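Local coordinates for beta-galactosidase (Trichoderma reesei, PDB 3OG2), which probably hydrolyses terminal non-reducing beta-D-galactose residues from beta-D-galactosides, at residues S74-W79 with L112-P117; I173-E178 with V210-N215; L57-F62 with F101-K106; S159-A164 with A206-P211. One frame throughout, in Å; residues are numbered along the deposited sequence.

Contact 1 (S74-W79 with L112-P117)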
loop_
_atom_site.group_PDB
_atom_site.type_symbol
_atom_site.label_atom_id
_atom_site.label_comp_id
_atom_site.label_asym_id
_atom_site.label_seq_id
_atom_site.Cartn_x
_atom_site.Cartn_y
_atom_site.Cartn_z
ATOM N N SER A 74 7.641 -5.788 -2.692
ATOM C CA SER A 74 7.024 -6.909 -1.995
ATOM C C SER A 74 5.527 -6.887 -2.207
ATOM O O SER A 74 4.941 -5.819 -2.139
ATOM C CB SER A 74 7.367 -6.727 -0.502
ATOM O OG SER A 74 6.677 -7.676 0.305
ATOM N N PHE A 75 4.933 -8.067 -2.479
ATOM C CA PHE A 75 3.506 -8.067 -2.772
ATOM C C PHE A 75 2.825 -9.255 -2.129
ATOM O O PHE A 75 3.387 -10.348 -2.052
ATOM C CB PHE A 75 3.239 -8.080 -4.268
ATOM C CG PHE A 75 3.641 -9.356 -5.005
ATOM C CD1 PHE A 75 4.962 -9.608 -5.397
ATOM C CD2 PHE A 75 2.666 -10.320 -5.286
ATOM C CE1 PHE A 75 5.282 -10.789 -6.087
ATOM C CE2 PHE A 75 2.996 -11.481 -5.991
ATOM C CZ PHE A 75 4.299 -11.711 -6.386
ATOM N N TYR A 76 1.576 -9.034 -1.726
ATOM C CA TYR A 76 0.687 -10.108 -1.314
ATOM C C TYR A 76 -0.106 -10.586 -2.523
ATOM O O TYR A 76 -0.334 -9.813 -3.485
ATOM C CB TYR A 76 -0.294 -9.616 -0.244
ATOM C CG TYR A 76 0.241 -9.545 1.171
ATOM C CD1 TYR A 76 1.026 -10.565 1.752
ATOM C CD2 TYR A 76 -0.152 -8.448 1.952
ATOM C CE1 TYR A 76 1.448 -10.440 3.091
ATOM C CE2 TYR A 76 0.268 -8.340 3.269
ATOM C CZ TYR A 76 1.060 -9.337 3.819
ATOM O OH TYR A 76 1.460 -9.167 5.118
ATOM N N VAL A 77 -0.613 -11.814 -2.393
ATOM C CA VAL A 77 -1.696 -12.316 -3.257
ATOM C C VAL A 77 -2.869 -12.629 -2.353
ATOM O O VAL A 77 -2.646 -13.205 -1.260
ATOM C CB VAL A 77 -1.281 -13.563 -4.045
ATOM C CG1 VAL A 77 -2.430 -13.972 -4.963
ATOM C CG2 VAL A 77 0.017 -13.348 -4.797
ATOM N N ASP A 78 -4.086 -12.241 -2.740
ATOM C CA ASP A 78 -5.275 -12.439 -1.913
ATOM C C ASP A 78 -6.049 -13.642 -2.416
ATOM O O ASP A 78 -6.744 -13.584 -3.456
ATOM C CB ASP A 78 -6.104 -11.141 -1.980
ATOM C CG ASP A 78 -7.313 -11.181 -1.106
ATOM O OD1 ASP A 78 -7.657 -12.195 -0.472
ATOM O OD2 ASP A 78 -8.007 -10.093 -1.021
ATOM N N TRP A 79 -5.961 -14.741 -1.662
ATOM C CA TRP A 79 -6.598 -16.012 -2.044
ATOM C C TRP A 79 -8.093 -15.807 -2.269
ATOM O O TRP A 79 -8.660 -16.391 -3.215
ATOM C CB TRP A 79 -6.300 -16.998 -0.889
ATOM C CG TRP A 79 -6.929 -18.346 -0.976
ATOM C CD1 TRP A 79 -7.562 -18.988 -2.039
ATOM C CD2 TRP A 79 -6.981 -19.278 0.121
ATOM N NE1 TRP A 79 -7.985 -20.229 -1.648
ATOM C CE2 TRP A 79 -7.646 -20.437 -0.330
ATOM C CE3 TRP A 79 -6.531 -19.233 1.436
ATOM C CZ2 TRP A 79 -7.867 -21.535 0.486
ATOM C CZ3 TRP A 79 -6.741 -20.312 2.259
ATOM C CH2 TRP A 79 -7.410 -21.451 1.775
ATOM N N LEU A 112 9.628 -9.710 -4.028
ATOM C CA LEU A 112 9.398 -10.602 -2.883
ATOM C C LEU A 112 7.931 -11.003 -2.936
ATOM O O LEU A 112 7.059 -10.151 -2.761
ATOM C CB LEU A 112 9.766 -9.863 -1.595
ATOM C CG LEU A 112 9.176 -10.462 -0.305
ATOM C CD1 LEU A 112 9.457 -11.953 -0.121
ATOM C CD2 LEU A 112 9.703 -9.696 0.918
ATOM N N ALA A 113 7.671 -12.284 -3.217
ATOM C CA ALA A 113 6.304 -12.781 -3.356
ATOM C C ALA A 113 5.795 -13.307 -2.025
ATOM O O ALA A 113 6.493 -14.123 -1.406
ATOM C CB ALA A 113 6.291 -13.922 -4.390
ATOM N N ARG A 114 4.594 -12.865 -1.635
ATOM C CA ARG A 114 4.045 -13.233 -0.310
ATOM C C ARG A 114 2.622 -13.707 -0.530
ATOM O O ARG A 114 1.654 -12.934 -0.303
ATOM C CB ARG A 114 4.159 -12.048 0.671
ATOM C CG ARG A 114 5.470 -11.277 0.549
ATOM C CD ARG A 114 5.820 -10.471 1.775
ATOM N NE ARG A 114 4.881 -9.389 2.028
ATOM C CZ ARG A 114 4.537 -9.004 3.252
ATOM N NH1 ARG A 114 4.956 -9.642 4.357
ATOM N NH2 ARG A 114 3.710 -7.941 3.377
ATOM N N PRO A 115 2.422 -14.943 -0.986
ATOM C CA PRO A 115 1.087 -15.374 -1.355
ATOM C C PRO A 115 0.229 -15.948 -0.229
ATOM O O PRO A 115 -0.885 -16.395 -0.492
ATOM C CB PRO A 115 1.357 -16.468 -2.416
ATOM C CG PRO A 115 2.634 -17.082 -1.959
ATOM C CD PRO A 115 3.456 -15.929 -1.379
ATOM N N GLY A 116 0.737 -15.971 0.982
ATOM C CA GLY A 116 -0.001 -16.464 2.111
ATOM C C GLY A 116 0.194 -17.964 2.307
ATOM O O GLY A 116 1.345 -18.406 2.376
ATOM N N PRO A 117 -0.860 -18.789 2.375
ATOM C CA PRO A 117 -2.264 -18.474 2.149
ATOM C C PRO A 117 -2.912 -17.413 3.019
ATOM O O PRO A 117 -3.737 -16.640 2.499
ATOM C CB PRO A 117 -2.987 -19.808 2.481
ATOM C CG PRO A 117 -1.981 -20.879 2.315
ATOM C CD PRO A 117 -0.640 -20.251 2.583
HETATM O O HOH W 1 -4.247 -14.649 0.584
#
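R114 lays its guanidinium over one face of the Y76 ring. The two planes are 21° apart and their centres 4.0 Å apart. R114 NH2 is 3.0 Å from Y76 CZ. S74, L112, Y76 and R114 point to one side of a parallel strand pair. S74 OG is close to R114 NE, but the angle is poor for a hydrogen bond. Its hydroxyl is bonded to E46 instead. F75 and A113 point to the other side. F75 takes the crowded position, with CG between the backbone N and the carbonyl carbon (chi1 67°). The CA of A113 stands over its ring in a CH-pi contact, 4.0 Å from the ring centroid.

The first two backbone bonds are short. F75 N bonds to L112 O at 3.0 Å, and R114 N bonds to F75 O at 2.8 Å. The next bond, V77 N to R114 O, stretches to 3.3 Å, with the donor 43° out of the carbonyl plane. Beyond it the contact is looser, though still buried. V77 CG2 is 4.1 Å from P115 CB. W79 CE3 reaches P117 CB at 3.7 Å. One water links the two backbones: it donates to V77 O and P117 O and accepts from W79 N.

The guanidinium also forms salt bridges with E46 and E278, while Y76 OH bonds to N179. Y76, N179 and E278 belong to the galactose site. The guanidinium thus meets two carboxylates and an aromatic face, and would probably polarise the Y76 ring while helping to fix its orientation.

Contact 2 (I173-E178 with V210-N215)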
loop_
_atom_site.group_PDB
_atom_site.type_symbol
_atom_site.label_atom_id
_atom_site.label_comp_id
_atom_site.label_asym_id
_atom_site.label_seq_id
_atom_site.Cartn_x
_atom_site.Cartn_y
_atom_site.Cartn_z
ATOM N N ILE A 173 12.731 -12.914 -6.525
ATOM C CA ILE A 173 13.987 -13.331 -5.882
ATOM C C ILE A 173 13.807 -13.962 -4.511
ATOM O O ILE A 173 14.731 -14.597 -4.015
ATOM C CB ILE A 173 14.942 -12.099 -5.745
ATOM C CG1 ILE A 173 14.332 -10.953 -4.936
ATOM C CG2 ILE A 173 15.425 -11.675 -7.123
ATOM C CD1 ILE A 173 15.331 -9.892 -4.538
ATOM N N LEU A 174 12.648 -13.782 -3.889
ATOM C CA LEU A 174 12.412 -14.232 -2.506
ATOM C C LEU A 174 10.934 -14.612 -2.398
ATOM O O LEU A 174 10.098 -14.073 -3.105
ATOM C CB LEU A 174 12.690 -13.162 -1.487
ATOM C CG LEU A 174 14.153 -12.737 -1.342
ATOM C CD1 LEU A 174 14.196 -11.456 -0.485
ATOM C CD2 LEU A 174 14.966 -13.858 -0.681
ATOM N N TYR A 175 10.654 -15.582 -1.516
ATOM C CA TYR A 175 9.293 -16.013 -1.263
ATOM C C TYR A 175 9.047 -16.080 0.233
ATOM O O TYR A 175 9.839 -16.664 0.972
ATOM C CB TYR A 175 9.110 -17.389 -1.916
ATOM C CG TYR A 175 7.758 -18.045 -1.819
ATOM C CD1 TYR A 175 7.261 -18.623 -0.639
ATOM C CD2 TYR A 175 6.951 -18.112 -2.992
ATOM C CE1 TYR A 175 6.033 -19.199 -0.592
ATOM C CE2 TYR A 175 5.712 -18.747 -2.927
ATOM C CZ TYR A 175 5.263 -19.291 -1.724
ATOM O OH TYR A 175 4.029 -19.928 -1.681
ATOM N N GLN A 176 7.887 -15.558 0.652
ATOM C CA GLN A 176 7.497 -15.657 2.070
ATOM C C GLN A 176 6.331 -16.630 2.179
ATOM O O GLN A 176 5.245 -16.404 1.601
ATOM C CB GLN A 176 7.024 -14.277 2.580
ATOM C CG GLN A 176 6.493 -14.348 4.010
ATOM C CD GLN A 176 5.863 -13.045 4.411
ATOM O OE1 GLN A 176 6.548 -12.001 4.555
ATOM N NE2 GLN A 176 4.534 -13.020 4.626
ATOM N N PRO A 177 6.470 -17.699 2.953
ATOM C CA PRO A 177 5.379 -18.580 3.269
ATOM C C PRO A 177 4.643 -18.068 4.522
ATOM O O PRO A 177 5.305 -17.635 5.469
ATOM C CB PRO A 177 6.089 -19.911 3.581
ATOM C CG PRO A 177 7.481 -19.547 4.013
ATOM C CD PRO A 177 7.772 -18.156 3.558
ATOM N N GLU A 178 3.301 -18.157 4.540
ATOM C CA GLU A 178 2.555 -17.758 5.769
ATOM C C GLU A 178 2.698 -16.249 5.988
ATOM O O GLU A 178 3.129 -15.506 5.068
ATOM C CB GLU A 178 2.956 -18.602 7.008
ATOM C CG GLU A 178 1.829 -19.504 7.527
ATOM C CD GLU A 178 0.769 -18.776 8.317
ATOM O OE1 GLU A 178 1.008 -17.592 8.712
ATOM O OE2 GLU A 178 -0.324 -19.338 8.621
ATOM N N VAL A 210 13.862 -20.237 -4.935
ATOM C CA VAL A 210 14.517 -19.089 -4.349
ATOM C C VAL A 210 14.438 -19.195 -2.842
ATOM O O VAL A 210 13.729 -20.063 -2.297
ATOM C CB VAL A 210 13.894 -17.767 -4.863
ATOM C CG1 VAL A 210 14.192 -17.646 -6.397
ATOM C CG2 VAL A 210 12.410 -17.645 -4.548
ATOM N N PRO A 211 15.203 -18.361 -2.133
ATOM C CA PRO A 211 15.189 -18.472 -0.671
ATOM C C PRO A 211 13.816 -18.100 -0.105
ATOM O O PRO A 211 13.129 -17.214 -0.602
ATOM C CB PRO A 211 16.228 -17.467 -0.214
ATOM C CG PRO A 211 17.165 -17.351 -1.431
ATOM C CD PRO A 211 16.206 -17.370 -2.595
ATOM N N LEU A 212 13.541 -18.798 1.018
ATOM C CA LEU A 212 12.313 -18.519 1.785
ATOM C C LEU A 212 12.651 -17.594 2.949
ATOM O O LEU A 212 13.615 -17.847 3.683
ATOM C CB LEU A 212 11.711 -19.817 2.374
ATOM C CG LEU A 212 11.361 -20.867 1.333
ATOM C CD1 LEU A 212 10.911 -22.144 2.050
ATOM C CD2 LEU A 212 10.328 -20.299 0.374
ATOM N N ILE A 213 11.869 -16.557 3.100
ATOM C CA ILE A 213 12.047 -15.568 4.174
ATOM C C ILE A 213 10.737 -15.445 4.892
ATOM O O ILE A 213 9.654 -15.474 4.278
ATOM C CB ILE A 213 12.486 -14.242 3.559
ATOM C CG1 ILE A 213 12.904 -13.215 4.636
ATOM C CG2 ILE A 213 11.451 -13.626 2.616
ATOM C CD1 ILE A 213 13.723 -12.034 4.076
ATOM N N ASN A 214 10.794 -15.345 6.225
ATOM C CA ASN A 214 9.542 -15.162 6.956
ATOM C C ASN A 214 9.461 -13.743 7.529
ATOM O O ASN A 214 10.314 -12.912 7.316
ATOM C CB ASN A 214 9.359 -16.233 8.072
ATOM C CG ASN A 214 10.368 -16.108 9.188
ATOM O OD1 ASN A 214 11.425 -15.466 9.108
ATOM N ND2 ASN A 214 10.084 -16.863 10.213
ATOM N N ASN A 215 8.335 -13.496 8.233
ATOM C CA ASN A 215 8.083 -12.178 8.760
ATOM C C ASN A 215 7.439 -12.259 10.115
ATOM O O ASN A 215 6.274 -11.946 10.321
ATOM C CB ASN A 215 7.240 -11.323 7.781
ATOM C CG ASN A 215 5.812 -11.744 7.605
ATOM O OD1 ASN A 215 5.514 -12.952 7.594
ATOM N ND2 ASN A 215 4.917 -10.781 7.460
HETATM O O HOH W 2 6.139 -15.600 7.248
#
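Y175 N donates to P211 O at 3.1 Å and Y175 O accepts from I213 N at 2.9 Å, a single bridge between segments whose end-to-end directions are 44° apart. The side chains of Y175 and L212 lie side by side and point the same way, with Y175 CD1 3.6 Å from L212 CD2. L174 CD2 packs on P211 CB at 3.9 Å. The carbonyl I173 O is buried against V210 CB and has no polar partner in the model.

Q176 CG is anti to the backbone N (chi1 175°) and the chain runs on extended. It crosses N215 at about a right angle, their amide planes 22° apart. Q176 NE2 bonds to E178 O at 2.9 Å, and also to N179. Q176 OE1 accepts from R114. N215 OD1 takes a bond from E180 N and another from a water, which also donates to P177 O. An alanine at Q176 would probably leave R114 without this acceptor and E178 O without its donor.

Segment 210-215 follows helix 193-205 and runs beside strand 172-177, consistent with the fourth and fifth strand positions of a TIM barrel. Its N215 end meets the galactose-site residues N179 and E180.

Contact 3 (L57-F62 with F101-K106)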
loop_
_atom_site.group_PDB
_atom_site.type_symbol
_atom_site.label_atom_id
_atom_site.label_comp_id
_atom_site.label_asym_id
_atom_site.label_seq_id
_atom_site.Cartn_x
_atom_site.Cartn_y
_atom_site.Cartn_z
ATOM N N LEU A 57 -1.276 0.308 -15.202
ATOM C CA LEU A 57 -0.717 1.243 -14.228
ATOM C C LEU A 57 0.323 0.610 -13.317
ATOM O O LEU A 57 0.979 1.352 -12.579
ATOM C CB LEU A 57 -1.857 1.826 -13.354
ATOM C CG LEU A 57 -2.601 2.963 -14.080
ATOM C CD1 LEU A 57 -3.788 3.375 -13.205
ATOM C CD2 LEU A 57 -1.683 4.158 -14.361
ATOM N N TYR A 58 0.529 -0.709 -13.358
ATOM C CA TYR A 58 1.616 -1.216 -12.509
ATOM C C TYR A 58 2.943 -0.597 -12.850
ATOM O O TYR A 58 3.726 -0.276 -11.940
ATOM C CB TYR A 58 1.707 -2.737 -12.647
ATOM C CG TYR A 58 0.498 -3.480 -12.111
ATOM C CD1 TYR A 58 -0.122 -3.061 -10.926
ATOM C CD2 TYR A 58 0.008 -4.580 -12.809
ATOM C CE1 TYR A 58 -1.249 -3.750 -10.444
ATOM C CE2 TYR A 58 -1.115 -5.286 -12.323
ATOM C CZ TYR A 58 -1.716 -4.855 -11.154
ATOM O OH TYR A 58 -2.824 -5.546 -10.641
ATOM N N LEU A 59 3.228 -0.348 -14.122
ATOM C CA LEU A 59 4.509 0.241 -14.486
ATOM C C LEU A 59 4.622 1.651 -13.944
ATOM O O LEU A 59 5.722 2.105 -13.598
ATOM C CB LEU A 59 4.696 0.253 -16.012
ATOM C CG LEU A 59 6.074 0.677 -16.496
ATOM C CD1 LEU A 59 7.244 -0.174 -15.977
ATOM C CD2 LEU A 59 6.077 0.721 -18.030
ATOM N N ASP A 60 3.517 2.389 -13.884
ATOM C CA ASP A 60 3.560 3.717 -13.245
ATOM C C ASP A 60 4.027 3.615 -11.825
ATOM O O ASP A 60 4.942 4.359 -11.400
ATOM C CB ASP A 60 2.158 4.344 -13.337
ATOM C CG ASP A 60 2.173 5.736 -12.738
ATOM O OD1 ASP A 60 3.065 6.553 -13.095
ATOM O OD2 ASP A 60 1.285 6.062 -11.915
ATOM N N VAL A 61 3.437 2.713 -11.049
ATOM C CA VAL A 61 3.888 2.650 -9.651
ATOM C C VAL A 61 5.295 2.105 -9.617
ATOM O O VAL A 61 6.108 2.605 -8.780
ATOM C CB VAL A 61 2.821 1.857 -8.899
ATOM C CG1 VAL A 61 1.642 2.747 -8.520
ATOM C CG2 VAL A 61 2.294 0.735 -9.765
ATOM N N PHE A 62 5.704 1.150 -10.424
ATOM C CA PHE A 62 7.092 0.673 -10.378
ATOM C C PHE A 62 8.069 1.762 -10.765
ATOM O O PHE A 62 9.154 1.835 -10.177
ATOM C CB PHE A 62 7.294 -0.536 -11.291
ATOM C CG PHE A 62 6.819 -1.875 -10.781
ATOM C CD1 PHE A 62 5.793 -2.548 -11.421
ATOM C CD2 PHE A 62 7.374 -2.490 -9.688
ATOM C CE1 PHE A 62 5.364 -3.795 -10.962
ATOM C CE2 PHE A 62 6.964 -3.728 -9.220
ATOM C CZ PHE A 62 5.958 -4.408 -9.866
ATOM N N PHE A 101 4.290 -8.968 -13.045
ATOM C CA PHE A 101 5.650 -9.457 -13.308
ATOM C C PHE A 101 6.323 -8.742 -14.475
ATOM O O PHE A 101 7.502 -8.398 -14.409
ATOM C CB PHE A 101 5.627 -10.951 -13.576
ATOM C CG PHE A 101 5.111 -11.844 -12.451
ATOM C CD1 PHE A 101 5.318 -11.536 -11.109
ATOM C CD2 PHE A 101 4.404 -13.008 -12.756
ATOM C CE1 PHE A 101 4.848 -12.336 -10.085
ATOM C CE2 PHE A 101 3.941 -13.842 -11.710
ATOM C CZ PHE A 101 4.177 -13.498 -10.385
ATOM N N GLU A 102 5.537 -8.561 -15.556
ATOM C CA GLU A 102 6.097 -7.891 -16.735
ATOM C C GLU A 102 6.504 -6.468 -16.434
ATOM O O GLU A 102 7.574 -6.010 -16.914
ATOM C CB GLU A 102 5.082 -7.972 -17.892
ATOM C CG GLU A 102 4.926 -9.426 -18.361
ATOM C CD GLU A 102 4.055 -9.585 -19.581
ATOM O OE1 GLU A 102 3.597 -8.532 -20.092
ATOM O OE2 GLU A 102 3.823 -10.741 -20.032
ATOM N N ALA A 103 5.673 -5.773 -15.658
ATOM C CA ALA A 103 6.028 -4.400 -15.323
ATOM C C ALA A 103 7.283 -4.367 -14.444
ATOM O O ALA A 103 8.092 -3.463 -14.558
ATOM C CB ALA A 103 4.886 -3.697 -14.598
ATOM N N ALA A 104 7.439 -5.337 -13.546
ATOM C CA ALA A 104 8.644 -5.377 -12.705
ATOM C C ALA A 104 9.878 -5.524 -13.584
ATOM O O ALA A 104 10.871 -4.806 -13.443
ATOM C CB ALA A 104 8.573 -6.536 -11.694
ATOM N N THR A 105 9.785 -6.477 -14.521
ATOM C CA THR A 105 10.941 -6.654 -15.459
ATOM C C THR A 105 11.190 -5.372 -16.246
ATOM O O THR A 105 12.353 -4.980 -16.391
ATOM C CB THR A 105 10.658 -7.822 -16.403
ATOM O OG1 THR A 105 10.590 -9.018 -15.626
ATOM C CG2 THR A 105 11.742 -7.942 -17.488
ATOM N N LYS A 106 10.142 -4.722 -16.726
ATOM C CA LYS A 106 10.327 -3.510 -17.529
ATOM C C LYS A 106 10.907 -2.347 -16.725
ATOM O O LYS A 106 11.620 -1.538 -17.310
ATOM C CB LYS A 106 8.960 -3.115 -18.132
ATOM C CG LYS A 106 9.098 -2.051 -19.228
ATOM C CD LYS A 106 7.840 -1.967 -20.116
ATOM C CE LYS A 106 8.059 -0.906 -21.195
ATOM N NZ LYS A 106 8.978 0.214 -20.775
#
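L59 reaches across to A103 and K106 with both methyl groups. Its CG is anti to the backbone N (chi1 -172°), which carries CG toward the second helix, and chi2 (58°) sets the two methyls. L59 CD1 lies 3.7 Å from A103 O, and L59 CD2 lies 3.8 Å from K106 CD. The K106 chain is extended as far as CE and bends only at its last torsion. It crosses L59 at about a right angle, so its methylenes cover the leucine at the solvent side, where K106 is exposed.

A103 points its CB toward the first helix. A103 CB is 3.9 Å from Y58 CB and 4.2 Å from L59 CB. Y58 touches only through its CB. The rest of its side chain leads away, and its hydroxyl bonds to P49 O. F62 was modelled in two conformers, so its details are less certain. In the one described, CG is anti to the carbonyl carbon. F62 CD1 then meets A103 CB at 3.5 Å, and A104 CB makes a CH-pi contact over one ring face, 4.3 Å from the F62 centroid. An alanine at L59 would probably open a gap over A103 O and leave the K106 methylenes free to shift.

The axes of the two helical segments, 58-62 and 101-106, approach to 8.8 Å and run 39° apart in roughly the same direction. Helix 58-66 follows strand 38-47 and helix 98-107 follows strand 72-76, so this is packing between successive outer helices of the TIM barrel.

Contact 4 (S159-A164 with A206-P211)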
loop_
_atom_site.group_PDB
_atom_site.type_symbol
_atom_site.label_atom_id
_atom_site.label_comp_id
_atom_site.label_asym_id
_atom_site.label_seq_id
_atom_site.Cartn_x
_atom_site.Cartn_y
_atom_site.Cartn_z
ATOM N N SER A 159 2.989 -22.099 -8.346
ATOM C CA SER A 159 3.571 -22.424 -9.665
ATOM C C SER A 159 3.608 -21.199 -10.570
ATOM O O SER A 159 4.569 -21.058 -11.324
ATOM C CB SER A 159 2.803 -23.567 -10.287
ATOM O OG SER A 159 1.500 -23.220 -10.659
ATOM N N ILE A 160 2.622 -20.286 -10.464
ATOM C CA ILE A 160 2.689 -19.015 -11.188
ATOM C C ILE A 160 3.904 -18.228 -10.742
ATOM O O ILE A 160 4.673 -17.711 -11.555
ATOM C CB ILE A 160 1.391 -18.225 -10.932
ATOM C CG1 ILE A 160 0.225 -18.816 -11.757
ATOM C CG2 ILE A 160 1.538 -16.742 -11.225
ATOM C CD1 ILE A 160 -1.148 -18.391 -11.306
ATOM N N ILE A 161 4.123 -18.140 -9.434
ATOM C CA ILE A 161 5.295 -17.408 -8.923
ATOM C C ILE A 161 6.568 -18.107 -9.351
ATOM O O ILE A 161 7.585 -17.487 -9.680
ATOM C CB ILE A 161 5.131 -17.282 -7.414
ATOM C CG1 ILE A 161 3.921 -16.377 -7.056
ATOM C CG2 ILE A 161 6.385 -16.785 -6.715
ATOM C CD1 ILE A 161 3.787 -16.220 -5.540
ATOM N N ALA A 162 6.554 -19.468 -9.350
ATOM C CA ALA A 162 7.751 -20.215 -9.686
ATOM C C ALA A 162 8.229 -19.861 -11.099
ATOM O O ALA A 162 9.428 -19.711 -11.360
ATOM C CB ALA A 162 7.530 -21.738 -9.602
ATOM N N LYS A 163 7.282 -19.711 -12.032
ATOM C CA LYS A 163 7.660 -19.397 -13.421
ATOM C C LYS A 163 8.310 -18.018 -13.512
ATOM O O LYS A 163 9.118 -17.811 -14.423
ATOM C CB LYS A 163 6.377 -19.498 -14.267
ATOM C CG LYS A 163 5.799 -20.894 -14.309
ATOM C CD LYS A 163 4.565 -21.070 -15.156
ATOM C CE LYS A 163 4.173 -22.513 -15.287
ATOM N NZ LYS A 163 3.650 -23.173 -14.060
ATOM N N ALA A 164 7.981 -17.155 -12.573
ATOM C CA ALA A 164 8.488 -15.767 -12.579
ATOM C C ALA A 164 9.772 -15.641 -11.781
ATOM O O ALA A 164 10.267 -14.536 -11.568
ATOM C CB ALA A 164 7.422 -14.848 -12.040
ATOM N N ALA A 206 5.742 -26.903 -5.458
ATOM C CA ALA A 206 5.250 -26.169 -6.647
ATOM C C ALA A 206 6.380 -25.537 -7.443
ATOM O O ALA A 206 6.092 -24.866 -8.462
ATOM C CB ALA A 206 4.267 -25.076 -6.213
ATOM N N GLY A 207 7.634 -25.769 -7.038
ATOM C CA GLY A 207 8.764 -25.311 -7.798
ATOM C C GLY A 207 9.498 -24.085 -7.277
ATOM O O GLY A 207 10.364 -23.566 -7.985
ATOM N N ILE A 208 9.138 -23.606 -6.079
ATOM C CA ILE A 208 9.833 -22.449 -5.548
ATOM C C ILE A 208 11.222 -22.896 -5.111
ATOM O O ILE A 208 11.298 -23.796 -4.257
ATOM C CB ILE A 208 9.048 -21.833 -4.370
ATOM C CG1 ILE A 208 7.672 -21.354 -4.816
ATOM C CG2 ILE A 208 9.843 -20.740 -3.683
ATOM C CD1 ILE A 208 7.684 -20.203 -5.840
ATOM N N ILE A 209 12.269 -22.305 -5.717
ATOM C CA ILE A 209 13.645 -22.685 -5.365
ATOM C C ILE A 209 14.419 -21.476 -4.862
ATOM O O ILE A 209 15.534 -21.647 -4.396
ATOM C CB ILE A 209 14.401 -23.340 -6.539
ATOM C CG1 ILE A 209 14.455 -22.449 -7.777
ATOM C CG2 ILE A 209 13.781 -24.727 -6.823
ATOM C CD1 ILE A 209 15.339 -23.074 -8.883
ATOM N N VAL A 210 13.862 -20.237 -4.935
ATOM C CA VAL A 210 14.517 -19.089 -4.349
ATOM C C VAL A 210 14.438 -19.195 -2.842
ATOM O O VAL A 210 13.729 -20.063 -2.297
ATOM C CB VAL A 210 13.894 -17.767 -4.863
ATOM C CG1 VAL A 210 14.192 -17.646 -6.397
ATOM C CG2 VAL A 210 12.410 -17.645 -4.548
ATOM N N PRO A 211 15.203 -18.361 -2.133
ATOM C CA PRO A 211 15.189 -18.472 -0.671
ATOM C C PRO A 211 13.816 -18.100 -0.105
ATOM O O PRO A 211 13.129 -17.214 -0.602
ATOM C CB PRO A 211 16.228 -17.467 -0.214
ATOM C CG PRO A 211 17.165 -17.351 -1.431
ATOM C CD PRO A 211 16.206 -17.370 -2.595
#
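I208 and A162 carry the apolar part of this contact. I208 has its CG1 anti to the carbonyl carbon, and chi2 (-64°) then turns CD1 toward the helix. I208 CD1 lies 3.8 Å from A162 N and 4.1 Å from A162 CB. I208 CD1 also meets I161 CG2 at 3.8 Å, the two side chains crossing at a slant. I161 was modelled in two conformers, so this last touch is less sure.

A second group of contacts sets methyl and methine carbons against backbone atoms. A162 CB is 3.6 Å from A206 O and 3.7 Å from G207 O. S159 CA is 3.7 Å from A206 O, and A206 CB is 3.9 Å from S159 N. G207 closes helix 193-205 in a Schellman motif, with a positive phi of 104°. Any CB here would press on its own preceding carbonyl and lie only 3.4 Å from A162 CB, so the lack of a side chain lets the two segments come close.

The polar link is indirect. Q165, just past the first segment, joins the two: its NE2 bonds to both A162 O and G207 O, and its OE1 accepts from I209 N and V210 N.

The contact thus joins the last turn of helix 144-163 to the loop that leaves helix 193-205. I161 and I208 both pack on Y175 of strand 172-177, and I161 also reaches A113 and P115 of strand 110-116.

Contact 3 opens first, at 57-62, and contact 1 opens next, at 74-79. Contact 3 closes at 101-106 and contact 1 at 112-117, so their loops cross. They tie outer helices 58-66 and 98-107, and strands 72-76 and 110-116, into one run of the barrel. F75 and F101 touch between them. Contact 4 then opens at 159-164. Contact 2 opens inside its loop, at 173-178, and runs past its end, so the two overlap rather than nest. They share V210 and P211. Strand 110-116 lies beside strand 172-177, so contacts 1 and 2 join in one sheet, where R114 bonds to Q176. Contact 4 ties helix 144-163 to the loop after helix 193-205.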